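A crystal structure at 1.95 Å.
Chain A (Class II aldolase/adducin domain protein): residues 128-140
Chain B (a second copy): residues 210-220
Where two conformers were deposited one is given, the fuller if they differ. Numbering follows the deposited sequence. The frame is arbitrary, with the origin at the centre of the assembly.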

# COMPACT_ATOMS: atom_id res chain seq x y z
N THR A 128 -19.01 2.92 -5.94
CA THR A 128 -17.79 2.12 -5.63
C THR A 128 -17.78 1.53 -4.22
O THR A 128 -18.48 2.03 -3.31
CB THR A 128 -16.44 2.90 -5.82
OG1 THR A 128 -16.45 4.05 -4.98
CG2 THR A 128 -16.21 3.36 -7.28
N HIS A 129 -16.98 0.47 -4.08
CA HIS A 129 -16.75 -0.20 -2.80
C HIS A 129 -15.26 -0.25 -2.52
O HIS A 129 -14.66 -1.33 -2.59
CB HIS A 129 -17.22 -1.65 -2.84
CG HIS A 129 -18.70 -1.83 -2.85
ND1 HIS A 129 -19.28 -3.05 -3.10
CD2 HIS A 129 -19.72 -0.96 -2.62
CE1 HIS A 129 -20.60 -2.93 -3.04
NE2 HIS A 129 -20.89 -1.68 -2.75
N THR A 130 -14.64 0.88 -2.23
CA THR A 130 -13.21 0.91 -1.97
C THR A 130 -12.97 0.80 -0.49
O THR A 130 -13.86 1.12 0.30
CB THR A 130 -12.59 2.28 -2.44
OG1 THR A 130 -13.17 3.36 -1.68
CG2 THR A 130 -12.79 2.48 -3.93
N ARG A 131 -11.77 0.36 -0.11
CA ARG A 131 -11.36 0.29 1.29
C ARG A 131 -11.66 1.57 2.07
O ARG A 131 -12.32 1.53 3.12
CB ARG A 131 -9.86 -0.03 1.36
CG ARG A 131 -9.25 -0.04 2.74
CD ARG A 131 -7.72 0.07 2.65
NE ARG A 131 -7.32 1.32 2.01
CZ ARG A 131 -6.48 1.42 0.98
NH1 ARG A 131 -5.92 0.33 0.46
NH2 ARG A 131 -6.19 2.62 0.48
N ASP A 132 -11.18 2.71 1.58
CA ASP A 132 -11.30 3.95 2.36
C ASP A 132 -12.66 4.65 2.22
O ASP A 132 -13.15 5.28 3.18
CB ASP A 132 -10.13 4.89 2.08
CG ASP A 132 -8.79 4.31 2.52
OD1 ASP A 132 -8.75 3.36 3.35
OD2 ASP A 132 -7.76 4.77 1.99
N GLY A 133 -13.28 4.52 1.06
CA GLY A 133 -14.69 4.98 0.85
C GLY A 133 -15.69 4.29 1.78
O GLY A 133 -16.51 4.96 2.47
N ILE A 134 -15.61 2.96 1.85
CA ILE A 134 -16.45 2.21 2.79
C ILE A 134 -16.09 2.58 4.23
O ILE A 134 -16.96 2.77 5.06
CB ILE A 134 -16.38 0.70 2.54
CG1 ILE A 134 -16.77 0.37 1.08
CG2 ILE A 134 -17.23 -0.06 3.54
CD1 ILE A 134 -16.54 -1.05 0.74
N ALA A 135 -14.79 2.72 4.51
CA ALA A 135 -14.34 3.05 5.86
C ALA A 135 -14.95 4.37 6.34
O ALA A 135 -15.51 4.48 7.48
CB ALA A 135 -12.79 3.11 5.89
N VAL A 136 -14.83 5.39 5.51
CA VAL A 136 -15.49 6.67 5.83
C VAL A 136 -17.01 6.51 5.95
O VAL A 136 -17.63 7.08 6.88
CB VAL A 136 -15.11 7.84 4.87
CG1 VAL A 136 -15.91 9.09 5.25
CG2 VAL A 136 -13.59 8.16 4.97
N SER A 137 -17.60 5.75 5.02
CA SER A 137 -19.03 5.39 5.11
C SER A 137 -19.41 4.85 6.49
O SER A 137 -20.51 5.11 6.96
CB SER A 137 -19.42 4.35 4.06
OG SER A 137 -18.93 4.70 2.78
N ALA A 138 -18.51 4.07 7.09
CA ALA A 138 -18.82 3.32 8.32
C ALA A 138 -18.72 4.15 9.60
O ALA A 138 -18.93 3.62 10.71
CB ALA A 138 -17.93 2.09 8.42
N GLN A 139 -18.39 5.44 9.48
CA GLN A 139 -18.16 6.30 10.66
C GLN A 139 -19.30 7.29 10.93
O GLN A 139 -19.82 7.92 9.99
CB GLN A 139 -16.82 7.05 10.52
CG GLN A 139 -15.62 6.12 10.32
CD GLN A 139 -14.31 6.84 10.09
OE1 GLN A 139 -14.26 8.07 9.92
NE2 GLN A 139 -13.25 6.06 10.02
N LYS A 140 -19.63 7.50 12.22
CA LYS A 140 -20.75 8.35 12.61
C LYS A 140 -20.76 9.70 11.94
O LYS A 140 -21.78 10.12 11.39
CB LYS A 140 -20.80 8.54 14.15
CG LYS A 140 -21.01 7.26 14.91
CD LYS A 140 -21.10 7.54 16.43
CE LYS A 140 -21.07 6.23 17.23
NZ LYS A 140 -22.06 5.21 16.72
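Chain B, residues 210-220: EYACNIQIAAQ

The chain B stretch is helical from its first residue through Ala219(B), continuing a helix that begins earlier in the chain. It packs on the short helix 131-137 of chain A, the two running in broadly the same direction at a crossing angle of -55°, with their axes 8.1 Å apart at closest approach. In register, Arg131(A) lies nearest Ile215(B), and one turn later Ala135(A) lies nearest Ala219(B), CA to CA 3.9 Å.

Glu210(B) stays clear of chain A. Tyr211(B), with chi1 t, sets off sideways, but its long ring carries the hydroxyl to the start of the partner helix. There OH donates a very short hydrogen bond, 2.4 Å, to His129(A) O, which meets the ring at its edge. A water links the same OH (3.1 Å from the water oxygen) to Arg131(A) N (2.8 Å), an amide at the first turn of the helix.

Ala212(B) and Cys213(B) make no contact. Asn214(B) offers its backbone, its O lying 3.8 Å from Arg131(A) CG. Ile215(B) then supplies apolar bulk, its CG2 meeting Ile134(A) CG2 at 3.7 Å. Gln216(B) points away, and the end of Ile217(B) also leads away.

Ala218(B) and Ala219(B) form the close end of the crossing, where small side chains let the backbones approach. Ala218(B) CB touches Ala135(A) CB at 3.6 Å and Asp132(A) OD1 at 3.6 Å; that carboxylate oxygen also receives Arg131(A) NE at 2.8 Å in a salt bridge. Ala135(A) CB reaches Ala219(B) N at 3.4 Å, while Ala219(B) CB lies 4.1 Å from Ala138(A) CB. Near the helix end, Ala219(B) O accepts a hydrogen bond from Gln139(A) NE2, 2.9 Å, an amide well suited to a backbone carbonyl. Gln220(B) leaves helical geometry and points away.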

# COMPACT_ATOMS: atom_id res chain seq x y z
N GLU B 210 -11.24 -11.59 3.29
CA GLU B 210 -10.00 -10.84 3.30
C GLU B 210 -10.35 -9.36 3.03
O GLU B 210 -9.85 -8.44 3.72
CB GLU B 210 -9.07 -11.35 2.17
CG GLU B 210 -7.86 -10.44 1.97
CD GLU B 210 -6.94 -10.40 3.18
OE1 GLU B 210 -6.87 -11.42 3.93
OE2 GLU B 210 -6.28 -9.34 3.38
N TYR B 211 -11.24 -9.12 2.07
CA TYR B 211 -11.69 -7.75 1.81
C TYR B 211 -12.43 -7.15 3.00
O TYR B 211 -12.22 -5.99 3.34
CB TYR B 211 -12.55 -7.67 0.57
CG TYR B 211 -12.58 -6.25 -0.03
CD1 TYR B 211 -11.41 -5.46 -0.08
CD2 TYR B 211 -13.75 -5.71 -0.54
CE1 TYR B 211 -11.43 -4.16 -0.65
CE2 TYR B 211 -13.78 -4.43 -1.11
CZ TYR B 211 -12.62 -3.67 -1.17
OH TYR B 211 -12.66 -2.41 -1.72
N ALA B 212 -13.34 -7.91 3.59
CA ALA B 212 -14.04 -7.43 4.80
C ALA B 212 -13.02 -7.00 5.85
O ALA B 212 -13.17 -5.94 6.45
CB ALA B 212 -14.99 -8.49 5.34
N CYS B 213 -11.95 -7.78 6.04
CA CYS B 213 -10.92 -7.39 6.98
C CYS B 213 -10.16 -6.13 6.57
O CYS B 213 -9.93 -5.30 7.42
CB CYS B 213 -9.93 -8.51 7.30
SG CYS B 213 -10.66 -10.00 8.02
N ASN B 214 -9.76 -6.00 5.29
CA ASN B 214 -9.13 -4.77 4.82
C ASN B 214 -9.95 -3.51 5.22
O ASN B 214 -9.41 -2.48 5.66
CB ASN B 214 -9.05 -4.73 3.28
CG ASN B 214 -8.22 -5.84 2.65
OD1 ASN B 214 -8.51 -6.27 1.52
ND2 ASN B 214 -7.13 -6.25 3.31
N ILE B 215 -11.24 -3.61 5.00
CA ILE B 215 -12.13 -2.51 5.16
C ILE B 215 -12.21 -2.23 6.67
O ILE B 215 -12.24 -1.07 7.07
CB ILE B 215 -13.56 -2.88 4.64
CG1 ILE B 215 -13.64 -2.87 3.11
CG2 ILE B 215 -14.60 -1.93 5.25
CD1 ILE B 215 -14.81 -3.73 2.58
N GLN B 216 -12.23 -3.27 7.49
CA GLN B 216 -12.40 -3.05 8.98
C GLN B 216 -11.24 -2.26 9.58
O GLN B 216 -11.43 -1.39 10.46
CB GLN B 216 -12.44 -4.37 9.72
CG GLN B 216 -12.61 -4.13 11.33
CD GLN B 216 -13.08 -5.39 12.04
OE1 GLN B 216 -14.00 -6.07 11.59
NE2 GLN B 216 -12.44 -5.72 13.15
N ILE B 217 -10.03 -2.60 9.15
CA ILE B 217 -8.81 -2.00 9.67
C ILE B 217 -8.83 -0.49 9.35
O ILE B 217 -8.55 0.32 10.23
CB ILE B 217 -7.53 -2.68 9.10
CG1 ILE B 217 -7.41 -4.14 9.57
CG2 ILE B 217 -6.22 -1.91 9.53
CD1 ILE B 217 -7.74 -4.36 11.07
N ALA B 218 -9.20 -0.14 8.12
CA ALA B 218 -9.39 1.30 7.74
C ALA B 218 -10.52 1.97 8.54
O ALA B 218 -10.32 3.06 9.15
CB ALA B 218 -9.66 1.42 6.25
N ALA B 219 -11.68 1.32 8.58
CA ALA B 219 -12.90 1.87 9.23
C ALA B 219 -12.67 2.28 10.66
O ALA B 219 -13.13 3.36 11.13
CB ALA B 219 -14.07 0.83 9.15
N GLN B 220 -11.94 1.42 11.36
CA GLN B 220 -11.75 1.57 12.80
C GLN B 220 -10.53 2.47 13.18
O GLN B 220 -10.19 2.60 14.37
CB GLN B 220 -11.67 0.18 13.46
CG GLN B 220 -10.29 -0.46 13.32
CD GLN B 220 -10.28 -1.97 13.61
OE1 GLN B 220 -9.41 -2.67 13.09
NE2 GLN B 220 -11.20 -2.46 14.45
O HOH W 1 -9.96 -0.82 -1.86